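Local coordinates for protein carbonic anhydrase (Synechocystis sp., PDB 5SWC) that catalyses the zinc-dependent, reversible hydration of carbon dioxide and supplies CO2 to RuBisCO inside the carboxysome, at residues A99-Y102 and A103-L107; I174-Q177 and L178-Q182. All coordinates share one frame; numbering follows the deposited sequence. Where two conformers were deposited one is given.

How the contacts relate
Contact 1 comes first in the chain, and each contact is a short run of turns within a single helix: 99-107 at the end of helix 95-106, 174-182 at the end of helix 162-181. Their centres lie about 17 Å apart and their closest atoms are about 4 Å apart. Both helices pack on the mixed sheet of this beta-class carbonic anhydrase, contact 1 against strand 76-81 and contact 2 against strands 111-117 and 197-204. Helix 185-193 meets both, since Ile187 receives Leu104 from one and Leu181 from the other. Each helix end has one side on its own chain and another against a neighbouring subunit of the hexamer, a different one for each contact.

Contact 1: residues A99-Y102 and A103-L107; sequences AMEY and ALVAL
The last turns of helix 95-106 bring the ring of Tyr102 over the methyl group of Ala106, one turn further on. Ala106 CB sits 3.7 Å from the Tyr102 ring centroid and 21° off its normal, a CH-pi contact displaced toward the rim, with Tyr102 CE1 its nearest ring atom. The tyrosine reaches there because its CG is anti to the backbone N (chi1 -170°), and the small alanine lets the ring come down close to the helix. Leu107 crosses the ring obliquely, its CG 3.8 Å from Tyr102 CE2. Were the ring cut back to an alanine here, the methyl of Ala106 and the branch of Leu107 would probably lose their aromatic partner, with a gap likely beside Phe77.

Here the alpha-helix gives way to a wider pi-type turn: Tyr102 O accepts two backbone bonds, from Ala106 N at 2.9 Å, bent to 131° at the hydrogen, and from Leu107 N at 3.0 Å, the i+5 bond that widens the turn. Upstream, regular bonds such as Leu104 N to Met100 O (2.9 Å) hold the alpha-helical spacing.

On another flank, the flexible thioether of Met100 has two conformations; in one of these two placements SD lies 3.9 Å from Leu104 CD1. Leu104 also meets Ile187 of helix 185-193. Glu101 CG runs alongside Val105 CG2 at 4.0 Å, while the extended chain beyond it carries the carboxylate across the interface, where Glu101 OE1 accepts a hydrogen bond from the backbone N of Val139 of a neighbouring subunit.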
loop_
_atom_site.group_PDB
_atom_site.type_symbol
_atom_site.label_atom_id
_atom_site.label_comp_id
_atom_site.label_asym_id
_atom_site.label_seq_id
_atom_site.Cartn_x
_atom_site.Cartn_y
_atom_site.Cartn_z
ATOM N N ALA A 99 -5.198 -17.144 -5.332
ATOM C CA ALA A 99 -5.307 -18.423 -6.015
ATOM C C ALA A 99 -5.082 -19.581 -5.047
ATOM O O ALA A 99 -5.779 -20.586 -5.086
ATOM C CB ALA A 99 -4.372 -18.486 -7.164
ATOM N N MET A 100 -4.097 -19.420 -4.188
ATOM C CA MET A 100 -3.826 -20.447 -3.186
ATOM C C MET A 100 -5.029 -20.577 -2.255
ATOM O O MET A 100 -5.470 -21.685 -1.943
ATOM C CB MET A 100 -2.530 -20.103 -2.417
ATOM C CG MET A 100 -2.175 -21.016 -1.247
ATOM S SD MET A 100 -3.210 -20.771 0.241
ATOM C CE MET A 100 -2.699 -19.120 0.723
ATOM N N GLU A 101 -5.596 -19.452 -1.823
ATOM C CA GLU A 101 -6.748 -19.495 -0.932
ATOM C C GLU A 101 -7.934 -20.193 -1.589
ATOM O O GLU A 101 -8.622 -21.010 -0.975
ATOM C CB GLU A 101 -7.154 -18.083 -0.530
ATOM C CG GLU A 101 -8.272 -18.061 0.498
ATOM C CD GLU A 101 -8.671 -16.665 0.825
ATOM O OE1 GLU A 101 -9.329 -16.086 -0.029
ATOM O OE2 GLU A 101 -8.302 -16.140 1.899
ATOM N N TYR A 102 -8.159 -19.885 -2.855
ATOM C CA TYR A 102 -9.245 -20.587 -3.569
ATOM C C TYR A 102 -9.016 -22.093 -3.595
ATOM O O TYR A 102 -9.929 -22.875 -3.316
ATOM C CB TYR A 102 -9.403 -20.015 -4.975
ATOM C CG TYR A 102 -10.644 -20.505 -5.669
ATOM C CD1 TYR A 102 -11.892 -19.983 -5.359
ATOM C CD2 TYR A 102 -10.583 -21.536 -6.575
ATOM C CE1 TYR A 102 -13.047 -20.477 -5.976
ATOM C CE2 TYR A 102 -11.713 -22.000 -7.193
ATOM C CZ TYR A 102 -12.931 -21.482 -6.902
ATOM O OH TYR A 102 -14.064 -22.006 -7.526
ATOM N N ALA A 103 -7.808 -22.482 -3.917
ATOM C CA ALA A 103 -7.454 -23.908 -3.990
ATOM C C ALA A 103 -7.671 -24.641 -2.646
ATOM O O ALA A 103 -8.208 -25.749 -2.584
ATOM C CB ALA A 103 -6.015 -24.033 -4.457
ATOM N N LEU A 104 -7.229 -24.012 -1.563
ATOM C CA LEU A 104 -7.320 -24.648 -0.256
ATOM C C LEU A 104 -8.707 -24.577 0.337
ATOM O O LEU A 104 -9.197 -25.564 0.896
ATOM C CB LEU A 104 -6.317 -24.002 0.706
ATOM C CG LEU A 104 -4.983 -24.718 0.829
ATOM C CD1 LEU A 104 -4.218 -24.501 -0.449
ATOM C CD2 LEU A 104 -4.194 -24.187 2.013
ATOM N N VAL A 105 -9.378 -23.436 0.210
ATOM C CA VAL A 105 -10.633 -23.217 0.899
ATOM C C VAL A 105 -11.847 -23.628 0.064
ATOM O O VAL A 105 -12.750 -24.297 0.563
ATOM C CB VAL A 105 -10.759 -21.753 1.348
ATOM C CG1 VAL A 105 -12.086 -21.550 2.034
ATOM C CG2 VAL A 105 -9.606 -21.425 2.302
ATOM N N ALA A 106 -11.886 -23.222 -1.194
ATOM C CA ALA A 106 -12.998 -23.570 -2.071
ATOM C C ALA A 106 -12.848 -24.973 -2.651
ATOM O O ALA A 106 -13.869 -25.692 -2.797
ATOM C CB ALA A 106 -13.121 -22.566 -3.175
ATOM N N LEU A 107 -11.629 -25.370 -3.008
ATOM C CA LEU A 107 -11.411 -26.698 -3.625
ATOM C C LEU A 107 -10.811 -27.761 -2.693
ATOM O O LEU A 107 -10.661 -28.911 -3.076
ATOM C CB LEU A 107 -10.522 -26.543 -4.862
ATOM C CG LEU A 107 -10.956 -25.509 -5.917
ATOM C CD1 LEU A 107 -9.947 -25.455 -7.064
ATOM C CD2 LEU A 107 -12.314 -25.823 -6.450
#

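Contact 2: residues I174-Q177 and L178-Q182; sequences ILTQ and LKNLQ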
loop_
_atom_site.group_PDB
_atom_site.type_symbol
_atom_site.label_atom_id
_atom_site.label_comp_id
_atom_site.label_asym_id
_atom_site.label_seq_id
_atom_site.Cartn_x
_atom_site.Cartn_y
_atom_site.Cartn_z
ATOM N N ILE A 174 13.107 -21.829 -3.661
ATOM C CA ILE A 174 12.019 -22.750 -3.312
ATOM C C ILE A 174 11.841 -22.753 -1.789
ATOM O O ILE A 174 10.696 -22.636 -1.300
ATOM C CB ILE A 174 12.291 -24.148 -3.872
ATOM C CG1 ILE A 174 12.218 -24.113 -5.404
ATOM C CG2 ILE A 174 11.341 -25.176 -3.285
ATOM C CD1 ILE A 174 12.946 -25.244 -6.028
ATOM N N LEU A 175 12.923 -22.848 -1.038
ATOM C CA LEU A 175 12.859 -22.914 0.426
ATOM C C LEU A 175 12.257 -21.621 0.993
ATOM O O LEU A 175 11.454 -21.651 1.915
ATOM C CB LEU A 175 14.230 -23.223 1.000
ATOM C CG LEU A 175 14.830 -24.538 0.479
ATOM C CD1 LEU A 175 16.061 -24.873 1.239
ATOM C CD2 LEU A 175 13.819 -25.638 0.567
ATOM N N THR A 176 12.610 -20.481 0.436
ATOM C CA THR A 176 12.020 -19.218 0.855
ATOM C C THR A 176 10.507 -19.219 0.640
ATOM O O THR A 176 9.763 -18.778 1.507
ATOM C CB THR A 176 12.660 -18.054 0.104
ATOM O OG1 THR A 176 14.050 -18.013 0.467
ATOM C CG2 THR A 176 12.023 -16.737 0.397
ATOM N N GLN A 177 10.058 -19.687 -0.516
ATOM C CA GLN A 177 8.628 -19.663 -0.760
ATOM C C GLN A 177 7.874 -20.585 0.193
ATOM O O GLN A 177 6.746 -20.263 0.555
ATOM C CB GLN A 177 8.321 -20.062 -2.202
ATOM C CG GLN A 177 9.058 -19.326 -3.272
ATOM C CD GLN A 177 9.253 -17.899 -2.960
ATOM O OE1 GLN A 177 8.314 -17.159 -2.633
ATOM N NE2 GLN A 177 10.492 -17.464 -3.041
ATOM N N LEU A 178 8.494 -21.665 0.617
ATOM C CA LEU A 178 7.873 -22.536 1.612
ATOM C C LEU A 178 7.729 -21.840 2.947
ATOM O O LEU A 178 6.729 -22.017 3.630
ATOM C CB LEU A 178 8.688 -23.831 1.736
ATOM C CG LEU A 178 8.546 -24.716 0.504
ATOM C CD1 LEU A 178 9.676 -25.674 0.433
ATOM C CD2 LEU A 178 7.236 -25.451 0.477
ATOM N N LYS A 179 8.707 -21.038 3.352
ATOM C CA LYS A 179 8.545 -20.218 4.542
ATOM C C LYS A 179 7.450 -19.174 4.361
ATOM O O LYS A 179 6.642 -18.954 5.266
ATOM C CB LYS A 179 9.862 -19.533 4.918
ATOM C CG LYS A 179 11.041 -20.456 5.273
ATOM C CD LYS A 179 10.729 -21.323 6.454
ATOM C CE LYS A 179 11.926 -22.230 6.736
ATOM N NZ LYS A 179 11.667 -22.943 8.016
ATOM N N ASN A 180 7.399 -18.537 3.199
ATOM C CA ASN A 180 6.353 -17.571 2.922
ATOM C C ASN A 180 4.962 -18.184 2.996
ATOM O O ASN A 180 4.022 -17.592 3.566
ATOM C CB ASN A 180 6.580 -16.928 1.563
ATOM C CG ASN A 180 7.845 -16.067 1.504
ATOM O OD1 ASN A 180 8.454 -15.777 2.528
ATOM N ND2 ASN A 180 8.222 -15.633 0.298
ATOM N N LEU A 181 4.793 -19.369 2.392
ATOM C CA LEU A 181 3.510 -20.033 2.402
ATOM C C LEU A 181 2.997 -20.262 3.832
ATOM O O LEU A 181 1.785 -20.193 4.078
ATOM C CB LEU A 181 3.627 -21.348 1.678
ATOM C CG LEU A 181 3.531 -21.233 0.183
ATOM C CD1 LEU A 181 4.042 -22.515 -0.440
ATOM C CD2 LEU A 181 2.140 -21.029 -0.264
ATOM N N GLN A 182 3.895 -20.574 4.746
ATOM C CA GLN A 182 3.514 -20.912 6.104
ATOM C C GLN A 182 3.000 -19.725 6.902
ATOM O O GLN A 182 2.562 -19.881 8.033
ATOM C CB GLN A 182 4.661 -21.594 6.792
ATOM C CG GLN A 182 4.829 -23.002 6.196
ATOM C CD GLN A 182 5.998 -23.724 6.752
ATOM O OE1 GLN A 182 5.963 -24.219 7.849
ATOM N NE2 GLN A 182 7.064 -23.790 5.978
#
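Gln177 and Asn180, three residues apart on helix 162-181, run next to each other off the same side of the helix. In Gln177, CB is 3.2 Å from Leu178 N, and CG beyond it stands beside the backbone N (chi1 -52°). A bend at chi2 folds the chain back, placing CD 4.1 Å from Asn180 ND2. At the tip OE1 accepts a weak bond from Asn180 ND2, 3.3 Å long and bent to 132°, with the amide planes 80° apart; NE2 turns to Asn173 O. Amides suit both places, as each can donate and accept: Gln177 OE1 also takes the N-H of Ile86, and Asn180 ND2 gives to Ile86 O, so the pair grips both polar atoms of that loop residue's backbone.

On the sheet side, the branched Leu178 lies alongside Ile174, its CD1 4.1 Å from Ile174 CG2, and crosses Leu175. Further along, Gln182 NE2 reaches back to Leu178 O at 3.0 Å, approaching from above the carbonyl plane. With Leu178 packed on Val114 and Leu198, Ile174 on Ile202, and the amide pair satisfied by the loop, this is a buried helix against the beta-sheet of the alpha/beta fold of a beta-class carbonic anhydrase.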